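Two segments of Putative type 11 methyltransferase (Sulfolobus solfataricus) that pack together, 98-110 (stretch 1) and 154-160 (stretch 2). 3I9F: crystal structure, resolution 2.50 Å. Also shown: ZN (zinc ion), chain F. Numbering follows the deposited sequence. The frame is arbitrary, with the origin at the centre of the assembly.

Stretch 1 98-110: VKRILKDDGRVII
Stretch 2 (154-160) GLVLKRK

Stretch 1 leaves a helix (Val98 to Ile101), extends through Leu102 and Lys103, turns a corner through a type I turn from Lys103 to Gly106 closed by Gly106 N to Lys103 O (3.1 Å), and runs on as a strand to Ile110. Stretch 2 is a strand from Gly154 to Arg159, antiparallel to it (154° between directions, closest approach 4.6 Å). Register pairs Val108 with Leu157, Ile109 with Val156 and Ile110 with Leu155, CA to CA 5.0, 4.6 and 5.0 Å. Val108 N donates to Leu157 O (3.0 Å) and Leu157 N to Val108 O (2.8 Å); Ile110 N donates to Leu155 O (2.9 Å) and Leu155 N to Ile110 O (2.7 Å).

On one face Val108 (chi1 t), Ile110 (m, m), Leu155 (m, t) and Leu157 (chi1 -100°, chi2 p) form a buried apolar layer: Val108 CB meets Leu157 CB at 4.0 Å, and Leu155 CD1 and Leu157 CD2 both approach Ile110 from the stretch 2 side, 4.3 Å from Ile110 CB and 4.3 Å from Ile110 CG1 respectively. Arg107, Ile109, Val156 and Lys158 occupy the other face; Arg107 CG lies 3.6 Å from Val156 CG1, and Lys158 CB covers one guanidinium face, 3.6 Å from Arg107 NH2.

Arg159 is the largest plug, covered over 137 Å² of the 670 Å² buried in total. Extended m, t, t with chi4 -87°, it reaches into the hollow between helix end and turn. Arg159 NH2 donates to Lys99 O and Leu102 O (both 2.8 Å), and Arg159 NE to Lys103 O (3.1 Å), so a planar, multiply donating head suits these carbonyls. Leu102 (t, p) lays CD2 over one guanidinium face; its CD1 leaves no room for a CB on Gly106, where an ideal one would sit 2.5 Å away. Beside this pocket, Asp104 (m) points away, its OD1 binding zinc at 1.9 Å.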

# COMPACT_ATOMS: atom_id res chain seq x y z
N VAL B 98 10.36 -11.41 -1.62
CA VAL B 98 9.80 -12.18 -2.70
C VAL B 98 9.25 -13.49 -2.11
O VAL B 98 8.12 -13.84 -2.35
CB VAL B 98 10.86 -12.50 -3.80
CG1 VAL B 98 10.44 -13.76 -4.57
CG2 VAL B 98 11.10 -11.27 -4.75
N LYS B 99 10.03 -14.19 -1.29
CA LYS B 99 9.54 -15.45 -0.75
C LYS B 99 8.39 -15.28 0.18
O LYS B 99 7.54 -16.16 0.26
CB LYS B 99 10.65 -16.27 -0.09
CG LYS B 99 11.65 -16.76 -1.09
CD LYS B 99 12.73 -17.67 -0.51
CE LYS B 99 13.54 -17.07 0.62
NZ LYS B 99 14.91 -17.72 0.81
N ARG B 100 8.31 -14.16 0.90
CA ARG B 100 7.25 -14.01 1.90
C ARG B 100 5.91 -13.66 1.22
O ARG B 100 4.88 -14.16 1.65
CB ARG B 100 7.64 -12.99 2.96
CG ARG B 100 6.54 -12.40 3.82
CD ARG B 100 7.02 -11.16 4.67
NE ARG B 100 7.08 -9.90 3.92
CZ ARG B 100 6.03 -9.23 3.47
NH1 ARG B 100 4.79 -9.65 3.70
NH2 ARG B 100 6.19 -8.09 2.80
N ILE B 101 5.94 -12.83 0.18
CA ILE B 101 4.71 -12.31 -0.39
C ILE B 101 4.15 -13.24 -1.44
O ILE B 101 2.98 -13.29 -1.63
CB ILE B 101 4.83 -10.87 -0.97
CG1 ILE B 101 5.84 -10.80 -2.11
CG2 ILE B 101 5.18 -9.87 0.13
CD1 ILE B 101 5.91 -9.43 -2.80
N LEU B 102 5.00 -14.00 -2.13
CA LEU B 102 4.55 -14.91 -3.19
C LEU B 102 3.75 -16.12 -2.63
O LEU B 102 4.08 -16.66 -1.57
CB LEU B 102 5.76 -15.41 -3.98
CG LEU B 102 5.49 -16.05 -5.34
CD1 LEU B 102 4.99 -15.02 -6.37
CD2 LEU B 102 6.74 -16.79 -5.83
N LYS B 103 2.69 -16.53 -3.33
CA LYS B 103 1.94 -17.75 -2.95
C LYS B 103 2.79 -19.01 -3.19
O LYS B 103 3.82 -18.97 -3.86
CB LYS B 103 0.63 -17.90 -3.71
CG LYS B 103 -0.45 -16.84 -3.50
CD LYS B 103 -1.69 -17.30 -4.27
CE LYS B 103 -2.90 -16.36 -4.20
NZ LYS B 103 -3.52 -16.32 -2.80
N ASP B 104 2.36 -20.13 -2.66
CA ASP B 104 3.07 -21.39 -2.95
C ASP B 104 3.16 -21.72 -4.44
O ASP B 104 4.14 -22.24 -4.90
CB ASP B 104 2.44 -22.53 -2.18
CG ASP B 104 2.53 -22.34 -0.65
OD1 ASP B 104 3.15 -21.34 -0.14
OD2 ASP B 104 1.99 -23.24 0.03
N ASP B 105 2.13 -21.36 -5.21
CA ASP B 105 2.07 -21.63 -6.64
C ASP B 105 2.34 -20.36 -7.46
O ASP B 105 2.01 -20.28 -8.64
CB ASP B 105 0.68 -22.23 -6.99
CG ASP B 105 -0.51 -21.23 -6.68
OD1 ASP B 105 -0.50 -20.54 -5.59
OD2 ASP B 105 -1.46 -21.17 -7.53
N GLY B 106 3.00 -19.38 -6.85
CA GLY B 106 3.22 -18.10 -7.54
C GLY B 106 4.37 -18.26 -8.50
O GLY B 106 5.05 -19.26 -8.44
N ARG B 107 4.54 -17.27 -9.37
CA ARG B 107 5.60 -17.28 -10.38
C ARG B 107 6.41 -15.96 -10.35
O ARG B 107 5.85 -14.89 -10.16
CB ARG B 107 4.96 -17.42 -11.79
CG ARG B 107 4.97 -18.81 -12.46
CD ARG B 107 4.70 -19.93 -11.53
NE ARG B 107 4.50 -21.20 -12.19
CZ ARG B 107 4.20 -22.33 -11.55
NH1 ARG B 107 4.01 -23.45 -12.24
NH2 ARG B 107 4.10 -22.36 -10.22
N VAL B 108 7.72 -16.06 -10.54
CA VAL B 108 8.56 -14.90 -10.72
C VAL B 108 8.96 -14.78 -12.19
O VAL B 108 9.42 -15.74 -12.78
CB VAL B 108 9.82 -14.99 -9.84
CG1 VAL B 108 10.81 -13.82 -10.16
CG2 VAL B 108 9.42 -15.03 -8.34
N ILE B 109 8.78 -13.61 -12.77
CA ILE B 109 9.19 -13.36 -14.15
C ILE B 109 10.41 -12.47 -14.17
O ILE B 109 10.33 -11.35 -13.72
CB ILE B 109 8.09 -12.64 -14.97
CG1 ILE B 109 6.75 -13.39 -14.87
CG2 ILE B 109 8.51 -12.56 -16.40
CD1 ILE B 109 5.51 -12.49 -14.96
N ILE B 110 11.53 -12.96 -14.71
CA ILE B 110 12.72 -12.16 -14.94
C ILE B 110 12.87 -11.79 -16.40
O ILE B 110 12.87 -12.65 -17.26
CB ILE B 110 14.02 -12.93 -14.56
CG1 ILE B 110 13.98 -13.42 -13.10
CG2 ILE B 110 15.27 -12.06 -14.82
CD1 ILE B 110 13.42 -12.46 -12.12
N GLY B 154 14.70 -13.91 -20.78
CA GLY B 154 13.46 -13.91 -20.02
C GLY B 154 13.29 -15.26 -19.35
O GLY B 154 13.52 -16.28 -19.96
N LEU B 155 12.92 -15.27 -18.07
CA LEU B 155 12.65 -16.52 -17.36
C LEU B 155 11.30 -16.45 -16.65
O LEU B 155 10.83 -15.35 -16.27
CB LEU B 155 13.73 -16.81 -16.34
CG LEU B 155 15.20 -16.67 -16.76
CD1 LEU B 155 16.04 -16.57 -15.48
CD2 LEU B 155 15.69 -17.84 -17.67
N VAL B 156 10.66 -17.60 -16.51
CA VAL B 156 9.53 -17.74 -15.65
C VAL B 156 10.01 -18.76 -14.66
O VAL B 156 10.58 -19.77 -15.05
CB VAL B 156 8.29 -18.23 -16.38
CG1 VAL B 156 7.07 -18.39 -15.38
CG2 VAL B 156 7.96 -17.31 -17.59
N LEU B 157 9.81 -18.49 -13.39
CA LEU B 157 10.41 -19.22 -12.32
C LEU B 157 9.29 -19.66 -11.38
O LEU B 157 8.39 -18.89 -11.15
CB LEU B 157 11.32 -18.28 -11.55
CG LEU B 157 12.81 -18.22 -11.74
CD1 LEU B 157 13.16 -18.11 -13.17
CD2 LEU B 157 13.35 -17.04 -10.94
N LYS B 158 9.38 -20.87 -10.83
CA LYS B 158 8.47 -21.35 -9.80
C LYS B 158 9.28 -21.83 -8.63
O LYS B 158 10.43 -22.12 -8.76
CB LYS B 158 7.66 -22.54 -10.32
CG LYS B 158 8.53 -23.78 -10.73
CD LYS B 158 7.74 -24.90 -11.39
CE LYS B 158 7.58 -26.13 -10.50
NZ LYS B 158 7.34 -27.35 -11.31
N ARG B 159 8.63 -21.96 -7.48
CA ARG B 159 9.32 -22.43 -6.30
C ARG B 159 9.79 -23.86 -6.41
O ARG B 159 9.05 -24.71 -6.90
CB ARG B 159 8.37 -22.38 -5.11
CG ARG B 159 7.99 -20.99 -4.64
CD ARG B 159 7.13 -21.16 -3.43
NE ARG B 159 6.58 -19.92 -2.87
CZ ARG B 159 7.19 -19.13 -1.98
NH1 ARG B 159 8.42 -19.36 -1.60
NH2 ARG B 159 6.55 -18.07 -1.48
N LYS B 160 11.00 -24.17 -5.94
CA LYS B 160 11.40 -25.58 -5.78
C LYS B 160 10.38 -26.33 -4.91
O LYS B 160 9.97 -25.82 -3.87
CB LYS B 160 12.78 -25.70 -5.14
CG LYS B 160 13.93 -25.59 -6.11
CD LYS B 160 15.27 -25.90 -5.46
CE LYS B 160 16.45 -25.42 -6.32
NZ LYS B 160 17.66 -25.09 -5.49
ZN ZN F . 3.52 -21.46 1.76